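Local coordinates for PAC2 family protein (Mycobacterium tuberculosis, PDB 2WAM) that is of unknown function but belongs to the PAC2 family and represents a duplicated gene family found in actinobacteria, at residues P54-S59 against L133-D138; T142-L147 against L267-A272; L154-F159 against S220-Y225; I213-S218 against R337-Q342; V239-Y244 against P251-A256. One frame throughout, in Å; residues are numbered along the deposited sequence.

Interaction 1: P54-S59 against L133-D138; sequences PAPQLS and LYALRD
P56 and A135 mark the closest approach of the two backbones, with 7.3 Å between their CA atoms; the chain at P54-S59 is an irregular loop, and L133-R137 belongs to strand 131-137. No hydrogen bond joins the two. The contact centres on one methyl group. A135 CB points at the loop and meets two apolar groups there. The P56 ring reaches it through its CG atom, 3.9 Å from A135 CB. L58 reaches the same methyl with one branch, its CD2 atom lying 3.9 Å from A135 CB. L58 leaves its backbone without aiming at the strand; chi1 of -66°, with CG opposite the carbonyl carbon, carries its CD2 methyl to A135. L58 is buried and also rests on P143 and L145 of the next strand, while P56 touches E96 of strand 94-101. On the strand, L136 points away from the loop, and its side chain touches L89 of helix 81-92. The loop and that helix therefore lie against opposite faces of the sheet. This is a layered alpha/beta fold in which an irregular N-terminal segment, not a helix, covers part of one sheet face.

Interaction 2: T142-L147 against L267-A272; sequences TPFLLL and LQLPLA
F144 and L267 join a strand of the central sheet to the loop between helices 251-265 and 272-289, a contact between the sheet and the helix-connecting loop that lies over it, in an alpha/beta fold. The leading interaction is CH-pi. L267 CD1 sits over one face of the F144 ring, 3.5 Å from the ring centroid and only 11° off the ring normal. The methyl is thus nearly centred on the ring. At chi1 66° the ring CG of F144 is close to both backbone N and C, and one ring face meets L267. Both residues are buried.

Other apolar contacts surround this pair. The second branch of L267 lies above the same face, displaced past the rim, with L267 CD2 3.9 Å from F144 CD2. Just before the strand, T142 adds a looser touch, its CG2 4.2 Å from L267 CD2. The ring also rests on L136 of the adjacent strand.

Polar links run through a third residue, since no hydrogen bond joins the two segments directly. D138 accepts from T142 N with OD2 and from Q268 N with OD1, so one carboxylate bridges strand and loop. Further along the loop, L269 lies against L89 of helix 81-92 and A262 of helix 251-265. It approaches the F144 ring obliquely, with CD2 4.0 Å from F144 CZ.

Interaction 3: L154-F159 against S220-Y225; sequences LKWERF and SNLLEY
W156 and L222 are the nearest pair of backbone positions, 8.3 Å apart at their CA atoms, where the first turn of helix 156-169 faces helix 219-229. K155 holds the N-cap position of the first helix, and its carbonyl O accepts from F159 N at 3.0 Å. In the second helix S220 O accepts from E224 N, also at 3.0 Å. No hydrogen bond links the two segments.

L222 carries the contact with a single methyl. Its CG is anti to the backbone N (chi1 -165°), and its CD2 meets both residues of the other helix. That methyl lies at the edge of the W156 ring, near its plane, 4.0 Å from CE3. W156 and L222 are both buried. The second partner is E157, whose OE1 is 3.7 Å from L222 CD2. The CB of E157 points away from L222. A bend at chi2 (-64°) brings its carboxylate back across the leucine at about a right angle.

The polar ends are held elsewhere: E157 OE1 forms a salt bridge with R226, one turn beyond L222, so the charge also links the two helices, and W156 NE1 donates to P152 O. The W156 ring stacks on Y109 of the third subunit, so the helix start is part of a subunit interface. One turn further along helix 156-169, I160 is touched by L222 and L223, and L223 also reaches H70 of strand 67-73 in the central sheet.

Interaction 4: I213-S218 against R337-Q342; sequences IQVPGS and RFLAQQ
V215 and P216 are the residues of strand 213-216 that touch L339 and A340 of helix 333-343. Their approach is close for the backbones too, with the CA atoms of P216 and A340 6.1 Å apart.

Early in the strand, the backbone N of Q214 donates to E336 OE2, on the same helix just before R337. V215 comes next, and its CB points toward the helix. That CB lies 3.9 Å from L339 CD2. L339 meets it with this one branch, its CG being anti to the backbone N (chi1 -166°). V215 and L339 are both buried.

P216 touches the helix with ring atoms CG and CD. Its CG is 3.7 Å from A340 CA and 4.0 Å from A340 CB. The CD atom is also 4.0 Å from A340 CB. The small alanine lets the proline ring meet the helix backbone as well as the methyl. P216 and A340 are both partly exposed, so this half of the contact is less deeply placed than the V215-L339 half. After G217 the segment ends at S218, the N-cap of helix 219-229, with its OG accepting from N221 N.

Between these two segments the contact is apolar, without a hydrogen bond; the polar link to the helix is Q214 N to E336 OE2. The strand also enters an antiparallel ladder with the third subunit, while V215 and P216 pack on the helix. One short strand thus meets the neighbouring subunit through its backbone and its own C-terminal helix through apolar side chains.

Interaction 5: V239-Y244 against P251-A256; sequences VHVPHY and PAAAQA
V239 and V241 of strand 234-242 touch A253 of the helix that follows, 251-265. The two short axes run almost antiparallel, at 169°, and pass 8.8 Å apart. The tight part lies at A253, whose methyl meets both valines. V241 CG2 is 4.0 Å from A253 CB, and V239 CG2 is 4.1 Å from the same atom. The CB of V239 points at the helix, and its CG2 is anti to the backbone N; this branch also lies 4.0 Å from A253 O. A methyl is all that A253 offers, so V239 also reaches the helix backbone, at A253 O. These three residues are buried. The side-chain contacts are apolar, and no hydrogen bond joins the segments.

One turn on, the packing eases. A256 CB is 4.5 Å from V239 CG2 and leans as well on I191 and M193. On the other side of the strand, H240 points away from the helix and bonds through ND1 to T192 OG1. Beyond V241 the segment makes no contact with the helix residues. H243 is poorly ordered, and Y244 is partly exposed. P242 CB lies over one face of the Y244 ring, offset toward its rim.

A strand, a short connection and a helix returning antiparallel along it make a beta-alpha unit, the building block of alpha/beta folds. Here the helix lies on the sheet through alanine and valine.

In the fold
From the N terminus, interaction 1 closes first, bringing the loop after strand 49-51 onto strand 131-137. Interaction 2 opens just after it, on the next strand of the same sheet; Y134 N to L146 O, 2.7 Å, is a probable hydrogen bond between them. Interaction 2 spans a long loop that contains interactions 3 and 5 entirely, one after the other. Interaction 4 starts within that loop but closes at the C-terminal helix. It therefore crosses interactions 2 and 3 and encloses interaction 5. W156 packs on G217 and S218, joining interactions 3 and 4, and both touch the third subunit. Interactions 1 and 4 lie on opposite sides of the chain's centre.

Interaction 1: P54-S59 against L133-D138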
# COMPACT_ATOMS: atom_id res chain seq x y z
N PRO A 54 4.93 11.68 -21.14
CA PRO A 54 6.40 11.70 -20.99
C PRO A 54 6.99 13.08 -20.76
O PRO A 54 6.42 14.10 -21.12
CB PRO A 54 6.88 11.20 -22.34
CG PRO A 54 5.84 11.68 -23.31
CD PRO A 54 4.53 11.73 -22.56
N ALA A 55 8.18 13.10 -20.16
CA ALA A 55 8.93 14.32 -20.00
C ALA A 55 9.47 14.77 -21.35
O ALA A 55 9.70 13.94 -22.24
CB ALA A 55 10.08 14.10 -19.01
N PRO A 56 9.68 16.08 -21.51
CA PRO A 56 10.26 16.65 -22.73
C PRO A 56 11.69 16.17 -22.91
O PRO A 56 12.24 15.52 -22.01
CB PRO A 56 10.27 18.16 -22.44
CG PRO A 56 9.40 18.36 -21.23
CD PRO A 56 9.50 17.09 -20.46
N GLN A 57 12.30 16.48 -24.05
CA GLN A 57 13.72 16.27 -24.23
C GLN A 57 14.46 17.22 -23.30
O GLN A 57 14.14 18.42 -23.26
CB GLN A 57 14.11 16.54 -25.69
CG GLN A 57 15.59 16.39 -25.99
CD GLN A 57 16.09 14.99 -25.69
OE1 GLN A 57 17.22 14.81 -25.22
NE2 GLN A 57 15.25 14.00 -25.94
N LEU A 58 15.43 16.72 -22.54
CA LEU A 58 16.14 17.58 -21.59
C LEU A 58 17.62 17.74 -21.90
O LEU A 58 18.36 18.38 -21.15
CB LEU A 58 15.96 17.07 -20.17
CG LEU A 58 14.51 17.19 -19.69
CD1 LEU A 58 14.32 16.49 -18.35
CD2 LEU A 58 14.14 18.65 -19.60
N SER A 59 18.05 17.17 -23.01
CA SER A 59 19.45 17.22 -23.39
C SER A 59 19.73 18.42 -24.27
O SER A 59 18.89 18.82 -25.08
CB SER A 59 19.85 15.92 -24.09
OG SER A 59 21.21 15.64 -23.86
N LEU A 133 8.16 19.85 -9.96
CA LEU A 133 9.36 19.82 -10.78
C LEU A 133 8.99 20.21 -12.20
O LEU A 133 8.22 19.50 -12.85
CB LEU A 133 9.99 18.42 -10.76
CG LEU A 133 11.28 18.27 -11.59
CD1 LEU A 133 12.33 19.24 -11.14
CD2 LEU A 133 11.79 16.87 -11.51
N TYR A 134 9.52 21.34 -12.66
CA TYR A 134 9.27 21.84 -14.03
C TYR A 134 10.43 21.66 -15.00
O TYR A 134 11.60 21.67 -14.61
CB TYR A 134 8.94 23.34 -14.00
CG TYR A 134 7.72 23.69 -13.19
CD1 TYR A 134 7.84 24.15 -11.89
CD2 TYR A 134 6.45 23.57 -13.73
CE1 TYR A 134 6.73 24.49 -11.14
CE2 TYR A 134 5.34 23.90 -12.99
CZ TYR A 134 5.49 24.36 -11.70
OH TYR A 134 4.38 24.69 -10.95
N ALA A 135 10.10 21.50 -16.28
CA ALA A 135 11.07 21.62 -17.38
C ALA A 135 10.86 22.96 -18.07
O ALA A 135 9.75 23.29 -18.46
CB ALA A 135 10.91 20.49 -18.37
N LEU A 136 11.93 23.72 -18.22
CA LEU A 136 11.88 25.01 -18.90
C LEU A 136 12.90 25.04 -20.04
O LEU A 136 13.74 24.15 -20.17
CB LEU A 136 12.17 26.15 -17.91
CG LEU A 136 11.21 26.41 -16.75
CD1 LEU A 136 11.41 25.38 -15.66
CD2 LEU A 136 11.43 27.81 -16.16
N ARG A 137 12.83 26.08 -20.87
CA ARG A 137 13.85 26.34 -21.87
C ARG A 137 14.26 27.80 -21.79
O ARG A 137 13.41 28.68 -21.69
CB ARG A 137 13.37 26.01 -23.28
CG ARG A 137 12.62 24.70 -23.38
CD ARG A 137 12.17 24.45 -24.80
NE ARG A 137 13.19 23.73 -25.54
CZ ARG A 137 13.43 23.90 -26.83
NH1 ARG A 137 12.73 24.79 -27.53
NH2 ARG A 137 14.38 23.19 -27.42
N ASP A 138 15.56 28.05 -21.83
CA ASP A 138 16.07 29.42 -21.80
C ASP A 138 15.93 30.10 -23.17
O ASP A 138 15.38 29.53 -24.10
CB ASP A 138 17.51 29.46 -21.30
CG ASP A 138 18.50 28.97 -22.34
OD1 ASP A 138 19.71 28.99 -22.02
OD2 ASP A 138 18.08 28.58 -23.45

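Interaction 2: T142-L147 against L267-A272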
# COMPACT_ATOMS: atom_id res chain seq x y z
N THR A 142 17.92 26.00 -24.58
CA THR A 142 18.55 25.03 -23.69
C THR A 142 17.59 24.61 -22.59
O THR A 142 17.12 25.47 -21.83
CB THR A 142 19.76 25.61 -22.98
OG1 THR A 142 20.59 26.30 -23.91
CG2 THR A 142 20.52 24.50 -22.31
N PRO A 143 17.30 23.30 -22.49
CA PRO A 143 16.39 22.79 -21.45
C PRO A 143 17.02 22.82 -20.07
O PRO A 143 18.23 22.64 -19.95
CB PRO A 143 16.15 21.32 -21.87
CG PRO A 143 16.59 21.26 -23.31
CD PRO A 143 17.70 22.25 -23.44
N PHE A 144 16.22 23.09 -19.05
CA PHE A 144 16.68 22.93 -17.68
C PHE A 144 15.52 22.61 -16.76
O PHE A 144 14.37 22.76 -17.15
CB PHE A 144 17.53 24.12 -17.19
CG PHE A 144 16.78 25.42 -17.06
CD1 PHE A 144 16.34 25.86 -15.82
CD2 PHE A 144 16.55 26.23 -18.17
CE1 PHE A 144 15.67 27.07 -15.69
CE2 PHE A 144 15.87 27.44 -18.04
CZ PHE A 144 15.43 27.86 -16.80
N LEU A 145 15.83 22.15 -15.56
CA LEU A 145 14.80 21.79 -14.59
C LEU A 145 14.69 22.81 -13.46
O LEU A 145 15.68 23.43 -13.04
CB LEU A 145 15.05 20.39 -14.03
CG LEU A 145 14.96 19.25 -15.05
CD1 LEU A 145 15.34 17.92 -14.41
CD2 LEU A 145 13.56 19.19 -15.63
N LEU A 146 13.47 22.99 -12.97
CA LEU A 146 13.21 23.87 -11.84
C LEU A 146 12.36 23.13 -10.84
O LEU A 146 11.27 22.70 -11.17
CB LEU A 146 12.46 25.14 -12.27
CG LEU A 146 11.97 26.03 -11.11
CD1 LEU A 146 13.14 26.58 -10.29
CD2 LEU A 146 11.10 27.18 -11.60
N LEU A 147 12.87 22.96 -9.63
CA LEU A 147 12.10 22.44 -8.50
C LEU A 147 11.65 23.60 -7.62
O LEU A 147 12.49 24.31 -7.06
CB LEU A 147 12.95 21.46 -7.68
CG LEU A 147 12.31 20.92 -6.40
CD1 LEU A 147 11.16 19.97 -6.71
CD2 LEU A 147 13.35 20.26 -5.54
N LEU A 267 23.04 29.54 -18.71
CA LEU A 267 21.70 29.77 -19.18
C LEU A 267 21.54 31.23 -19.60
O LEU A 267 22.19 32.13 -19.04
CB LEU A 267 20.68 29.42 -18.10
CG LEU A 267 20.53 27.93 -17.76
CD1 LEU A 267 19.42 27.74 -16.75
CD2 LEU A 267 20.25 27.11 -19.01
N GLN A 268 20.70 31.44 -20.60
CA GLN A 268 20.32 32.78 -20.98
C GLN A 268 18.93 33.03 -20.43
O GLN A 268 17.94 32.46 -20.91
CB GLN A 268 20.38 32.96 -22.50
CG GLN A 268 21.78 32.76 -23.05
CD GLN A 268 21.99 33.44 -24.39
OE1 GLN A 268 21.23 34.32 -24.79
NE2 GLN A 268 23.05 33.04 -25.09
N LEU A 269 18.85 33.88 -19.41
CA LEU A 269 17.59 34.12 -18.73
C LEU A 269 17.10 35.54 -18.99
O LEU A 269 17.84 36.50 -18.77
CB LEU A 269 17.76 33.84 -17.23
CG LEU A 269 18.25 32.43 -16.85
CD1 LEU A 269 18.49 32.27 -15.34
CD2 LEU A 269 17.28 31.38 -17.35
N PRO A 270 15.86 35.68 -19.50
CA PRO A 270 15.30 37.00 -19.83
C PRO A 270 14.82 37.72 -18.57
O PRO A 270 13.72 37.46 -18.12
CB PRO A 270 14.11 36.68 -20.73
CG PRO A 270 13.71 35.29 -20.34
CD PRO A 270 14.94 34.58 -19.87
N LEU A 271 15.64 38.62 -18.05
CA LEU A 271 15.40 39.20 -16.74
C LEU A 271 14.84 40.60 -16.77
O LEU A 271 14.61 41.19 -15.72
CB LEU A 271 16.70 39.18 -15.91
CG LEU A 271 17.28 37.79 -15.62
CD1 LEU A 271 18.35 37.88 -14.56
CD2 LEU A 271 16.17 36.83 -15.20
N ALA A 272 14.62 41.13 -17.98
CA ALA A 272 14.22 42.53 -18.15
C ALA A 272 13.04 42.98 -17.27
O ALA A 272 13.12 43.99 -16.58
CB ALA A 272 13.93 42.84 -19.62

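Interaction 3: L154-F159 against S220-Y225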
# COMPACT_ATOMS: atom_id res chain seq x y z
N LEU A 154 7.13 17.61 6.38
CA LEU A 154 7.29 16.19 6.62
C LEU A 154 8.21 15.51 5.63
O LEU A 154 8.47 16.04 4.55
CB LEU A 154 5.92 15.52 6.55
CG LEU A 154 4.86 16.20 7.41
CD1 LEU A 154 3.55 15.45 7.29
CD2 LEU A 154 5.32 16.27 8.87
N LYS A 155 8.72 14.34 6.02
CA LYS A 155 9.36 13.38 5.12
C LYS A 155 10.51 13.87 4.24
O LYS A 155 10.54 13.55 3.05
CB LYS A 155 8.30 12.79 4.20
CG LYS A 155 7.25 12.00 4.91
CD LYS A 155 6.00 11.94 4.08
CE LYS A 155 5.03 10.93 4.64
NZ LYS A 155 3.69 11.26 4.19
N TRP A 156 11.44 14.62 4.81
CA TRP A 156 12.53 15.17 4.01
C TRP A 156 13.37 14.11 3.31
O TRP A 156 13.82 14.31 2.19
CB TRP A 156 13.44 16.06 4.86
CG TRP A 156 12.86 17.38 5.21
CD1 TRP A 156 11.57 17.80 5.04
CD2 TRP A 156 13.55 18.47 5.82
NE1 TRP A 156 11.42 19.08 5.49
CE2 TRP A 156 12.63 19.52 5.98
CE3 TRP A 156 14.88 18.67 6.24
CZ2 TRP A 156 12.97 20.74 6.54
CZ3 TRP A 156 15.22 19.88 6.79
CH2 TRP A 156 14.27 20.90 6.94
N GLU A 157 13.61 12.99 3.98
CA GLU A 157 14.48 11.99 3.38
C GLU A 157 13.81 11.36 2.18
O GLU A 157 14.38 11.31 1.09
CB GLU A 157 14.92 10.94 4.40
CG GLU A 157 15.80 11.49 5.54
CD GLU A 157 17.15 12.06 5.08
OE1 GLU A 157 17.80 12.75 5.89
OE2 GLU A 157 17.58 11.82 3.93
N ARG A 158 12.58 10.92 2.38
CA ARG A 158 11.84 10.32 1.28
C ARG A 158 11.73 11.30 0.10
O ARG A 158 11.95 10.94 -1.05
CB ARG A 158 10.47 9.87 1.77
CG ARG A 158 9.74 8.96 0.82
CD ARG A 158 8.65 8.23 1.55
NE ARG A 158 7.46 8.12 0.73
CZ ARG A 158 6.24 7.89 1.20
NH1 ARG A 158 6.06 7.75 2.51
NH2 ARG A 158 5.21 7.80 0.37
N PHE A 159 11.41 12.55 0.41
CA PHE A 159 11.31 13.62 -0.57
C PHE A 159 12.61 13.84 -1.33
O PHE A 159 12.63 13.82 -2.56
CB PHE A 159 10.87 14.92 0.12
CG PHE A 159 10.97 16.13 -0.76
CD1 PHE A 159 11.85 17.16 -0.45
CD2 PHE A 159 10.22 16.23 -1.92
CE1 PHE A 159 11.96 18.27 -1.26
CE2 PHE A 159 10.32 17.33 -2.74
CZ PHE A 159 11.18 18.36 -2.41
N SER A 220 16.24 22.31 1.11
CA SER A 220 17.15 22.68 0.02
C SER A 220 18.60 22.38 0.38
O SER A 220 19.32 21.79 -0.41
CB SER A 220 17.01 24.16 -0.36
OG SER A 220 16.12 24.34 -1.45
N ASN A 221 19.02 22.78 1.57
CA ASN A 221 20.39 22.50 1.98
C ASN A 221 20.66 21.01 2.11
O ASN A 221 21.70 20.52 1.67
CB ASN A 221 20.73 23.20 3.29
CG ASN A 221 20.94 24.69 3.13
OD1 ASN A 221 21.19 25.18 2.01
ND2 ASN A 221 20.84 25.42 4.24
N LEU A 222 19.73 20.30 2.74
CA LEU A 222 19.90 18.87 2.92
C LEU A 222 19.90 18.18 1.56
O LEU A 222 20.62 17.20 1.37
CB LEU A 222 18.84 18.29 3.85
CG LEU A 222 19.12 16.88 4.38
CD1 LEU A 222 20.43 16.84 5.15
CD2 LEU A 222 17.97 16.40 5.25
N LEU A 223 19.12 18.70 0.61
CA LEU A 223 19.10 18.13 -0.73
C LEU A 223 20.47 18.27 -1.37
O LEU A 223 21.02 17.32 -1.92
CB LEU A 223 18.07 18.83 -1.61
CG LEU A 223 18.12 18.49 -3.10
CD1 LEU A 223 17.79 17.02 -3.36
CD2 LEU A 223 17.17 19.40 -3.86
N GLU A 224 21.02 19.48 -1.27
CA GLU A 224 22.35 19.76 -1.77
C GLU A 224 23.39 18.83 -1.12
O GLU A 224 24.19 18.19 -1.81
CB GLU A 224 22.67 21.23 -1.53
CG GLU A 224 24.12 21.62 -1.65
CD GLU A 224 24.29 23.12 -1.70
OE1 GLU A 224 23.46 23.79 -2.37
OE2 GLU A 224 25.25 23.63 -1.08
N TYR A 225 23.37 18.73 0.21
CA TYR A 225 24.26 17.81 0.91
C TYR A 225 24.09 16.34 0.49
O TYR A 225 25.08 15.65 0.21
CB TYR A 225 24.08 17.93 2.42
CG TYR A 225 25.02 17.04 3.19
CD1 TYR A 225 26.40 17.17 3.06
CD2 TYR A 225 24.54 16.07 4.06
CE1 TYR A 225 27.27 16.35 3.76
CE2 TYR A 225 25.39 15.25 4.77
CZ TYR A 225 26.76 15.40 4.62
OH TYR A 225 27.61 14.59 5.33

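Interaction 4: I213-S218 against R337-Q342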
# COMPACT_ATOMS: atom_id res chain seq x y z
N ILE A 213 30.64 26.36 11.08
CA ILE A 213 29.41 26.74 11.78
C ILE A 213 28.35 25.63 11.74
O ILE A 213 28.38 24.76 10.86
CB ILE A 213 28.77 28.02 11.20
CG1 ILE A 213 28.49 27.84 9.71
CG2 ILE A 213 29.67 29.22 11.44
CD1 ILE A 213 27.81 29.04 9.09
N GLN A 214 27.44 25.67 12.70
CA GLN A 214 26.29 24.77 12.75
C GLN A 214 25.06 25.62 12.48
O GLN A 214 24.78 26.56 13.23
CB GLN A 214 26.16 24.14 14.14
CG GLN A 214 27.42 23.50 14.69
CD GLN A 214 27.48 22.00 14.45
OE1 GLN A 214 28.14 21.54 13.52
NE2 GLN A 214 26.77 21.23 15.28
N VAL A 215 24.34 25.31 11.42
CA VAL A 215 23.10 26.04 11.13
C VAL A 215 21.93 25.07 11.05
O VAL A 215 22.11 23.92 10.68
CB VAL A 215 23.21 26.83 9.82
CG1 VAL A 215 24.30 27.88 9.93
CG2 VAL A 215 23.49 25.90 8.65
N PRO A 216 20.73 25.53 11.43
CA PRO A 216 19.55 24.71 11.20
C PRO A 216 19.48 24.26 9.75
O PRO A 216 19.71 25.07 8.85
CB PRO A 216 18.38 25.66 11.54
CG PRO A 216 19.01 27.02 11.65
CD PRO A 216 20.38 26.76 12.16
N GLY A 217 19.21 22.99 9.52
CA GLY A 217 19.11 22.47 8.17
C GLY A 217 17.82 22.87 7.49
O GLY A 217 16.82 23.19 8.15
N SER A 218 17.85 22.87 6.16
CA SER A 218 16.65 23.09 5.35
C SER A 218 16.54 22.01 4.26
O SER A 218 17.53 21.38 3.91
CB SER A 218 16.68 24.49 4.73
OG SER A 218 17.70 24.60 3.74
N ARG A 337 23.17 33.80 13.39
CA ARG A 337 22.15 34.42 14.24
C ARG A 337 20.89 34.76 13.45
O ARG A 337 19.78 34.61 13.95
CB ARG A 337 22.71 35.68 14.90
CG ARG A 337 21.71 36.47 15.72
CD ARG A 337 22.39 37.58 16.50
NE ARG A 337 21.42 38.50 17.09
CZ ARG A 337 21.73 39.43 18.00
NH1 ARG A 337 22.98 39.56 18.43
NH2 ARG A 337 20.78 40.22 18.49
N PHE A 338 21.09 35.22 12.21
CA PHE A 338 20.01 35.65 11.33
C PHE A 338 19.27 34.48 10.67
O PHE A 338 18.04 34.48 10.60
CB PHE A 338 20.54 36.58 10.24
CG PHE A 338 20.64 38.02 10.67
CD1 PHE A 338 21.86 38.68 10.66
CD2 PHE A 338 19.51 38.72 11.07
CE1 PHE A 338 21.96 40.00 11.04
CE2 PHE A 338 19.60 40.04 11.45
CZ PHE A 338 20.82 40.69 11.43
N LEU A 339 20.03 33.50 10.18
CA LEU A 339 19.43 32.33 9.53
C LEU A 339 18.64 31.48 10.52
O LEU A 339 17.54 31.04 10.23
CB LEU A 339 20.51 31.49 8.83
CG LEU A 339 19.99 30.44 7.84
CD1 LEU A 339 19.73 31.06 6.48
CD2 LEU A 339 20.95 29.27 7.71
N ALA A 340 19.22 31.24 11.70
CA ALA A 340 18.55 30.48 12.75
C ALA A 340 17.27 31.18 13.20
O ALA A 340 16.30 30.53 13.58
CB ALA A 340 19.49 30.25 13.94
N GLN A 341 17.29 32.51 13.14
CA GLN A 341 16.16 33.33 13.55
C GLN A 341 14.97 33.14 12.62
O GLN A 341 13.83 33.04 13.08
CB GLN A 341 16.57 34.81 13.58
CG GLN A 341 15.43 35.78 13.88
CD GLN A 341 15.82 37.22 13.61
OE1 GLN A 341 16.97 37.63 13.84
NE2 GLN A 341 14.87 38.01 13.11
N GLN A 342 15.27 33.08 11.32
CA GLN A 342 14.27 32.85 10.27
C GLN A 342 13.77 31.41 10.29
O GLN A 342 12.57 31.15 10.16
CB GLN A 342 14.87 33.17 8.90
CG GLN A 342 15.21 34.64 8.70
CD GLN A 342 13.99 35.56 8.81
OE1 GLN A 342 13.15 35.60 7.92
NE2 GLN A 342 13.90 36.29 9.92

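Interaction 5: V239-Y244 against P251-A256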
# COMPACT_ATOMS: atom_id res chain seq x y z
N VAL A 239 21.59 34.80 -1.01
CA VAL A 239 21.66 36.23 -1.25
C VAL A 239 21.39 37.01 0.05
O VAL A 239 20.62 36.56 0.91
CB VAL A 239 20.72 36.65 -2.42
CG1 VAL A 239 19.26 36.22 -2.17
CG2 VAL A 239 20.82 38.13 -2.69
N HIS A 240 22.04 38.17 0.20
CA HIS A 240 21.88 38.98 1.41
C HIS A 240 20.86 40.09 1.24
O HIS A 240 20.99 40.94 0.36
CB HIS A 240 23.22 39.55 1.85
CG HIS A 240 24.25 38.51 2.17
ND1 HIS A 240 25.54 38.57 1.71
CD2 HIS A 240 24.16 37.37 2.90
CE1 HIS A 240 26.21 37.52 2.14
NE2 HIS A 240 25.40 36.78 2.87
N VAL A 241 19.83 40.08 2.08
CA VAL A 241 18.78 41.09 2.04
C VAL A 241 18.86 41.99 3.26
O VAL A 241 18.98 41.51 4.39
CB VAL A 241 17.37 40.45 2.01
CG1 VAL A 241 16.30 41.52 1.93
CG2 VAL A 241 17.24 39.46 0.85
N PRO A 242 18.81 43.32 3.05
CA PRO A 242 18.78 44.25 4.18
C PRO A 242 17.72 43.82 5.19
O PRO A 242 16.58 43.58 4.77
CB PRO A 242 18.39 45.57 3.51
CG PRO A 242 18.91 45.46 2.14
CD PRO A 242 18.78 44.01 1.75
N HIS A 243 18.06 43.70 6.47
CA HIS A 243 17.11 43.16 7.44
C HIS A 243 15.83 43.99 7.53
O HIS A 243 14.78 43.46 7.89
CB HIS A 243 17.73 42.93 8.82
CG HIS A 243 18.25 44.18 9.46
ND1 HIS A 243 19.60 44.40 9.66
CD2 HIS A 243 17.62 45.27 9.95
CE1 HIS A 243 19.77 45.58 10.23
NE2 HIS A 243 18.59 46.12 10.42
N TYR A 244 15.89 45.27 7.18
CA TYR A 244 14.67 46.07 7.18
C TYR A 244 13.73 45.78 6.00
O TYR A 244 12.63 46.33 5.93
CB TYR A 244 14.98 47.57 7.31
CG TYR A 244 15.91 48.16 6.27
CD1 TYR A 244 15.41 48.74 5.10
CD2 TYR A 244 17.30 48.16 6.47
CE1 TYR A 244 16.26 49.30 4.16
CE2 TYR A 244 18.15 48.72 5.52
CZ TYR A 244 17.62 49.29 4.37
OH TYR A 244 18.46 49.84 3.42
N PRO A 251 12.56 42.46 -5.40
CA PRO A 251 12.90 41.82 -6.68
C PRO A 251 14.40 41.88 -7.02
O PRO A 251 14.91 40.99 -7.70
CB PRO A 251 12.09 42.60 -7.71
CG PRO A 251 10.95 43.19 -6.92
CD PRO A 251 11.48 43.46 -5.54
N ALA A 252 15.09 42.91 -6.55
CA ALA A 252 16.53 43.04 -6.77
C ALA A 252 17.25 41.78 -6.32
O ALA A 252 18.15 41.29 -7.00
CB ALA A 252 17.08 44.25 -6.03
N ALA A 253 16.86 41.26 -5.16
CA ALA A 253 17.51 40.08 -4.61
C ALA A 253 17.22 38.83 -5.44
O ALA A 253 18.09 37.96 -5.58
CB ALA A 253 17.12 39.90 -3.16
N ALA A 254 16.02 38.75 -6.00
CA ALA A 254 15.66 37.67 -6.94
C ALA A 254 16.47 37.80 -8.23
O ALA A 254 17.00 36.83 -8.75
CB ALA A 254 14.16 37.68 -7.23
N GLN A 255 16.56 39.02 -8.75
CA GLN A 255 17.37 39.24 -9.93
C GLN A 255 18.84 38.83 -9.71
O GLN A 255 19.44 38.15 -10.55
CB GLN A 255 17.27 40.70 -10.38
CG GLN A 255 18.14 41.01 -11.56
CD GLN A 255 18.18 42.49 -11.86
OE1 GLN A 255 17.37 43.27 -11.35
NE2 GLN A 255 19.13 42.89 -12.68
N ALA A 256 19.41 39.21 -8.58
CA ALA A 256 20.78 38.82 -8.28
C ALA A 256 20.93 37.30 -8.29
O ALA A 256 21.84 36.76 -8.91
CB ALA A 256 21.23 39.39 -6.95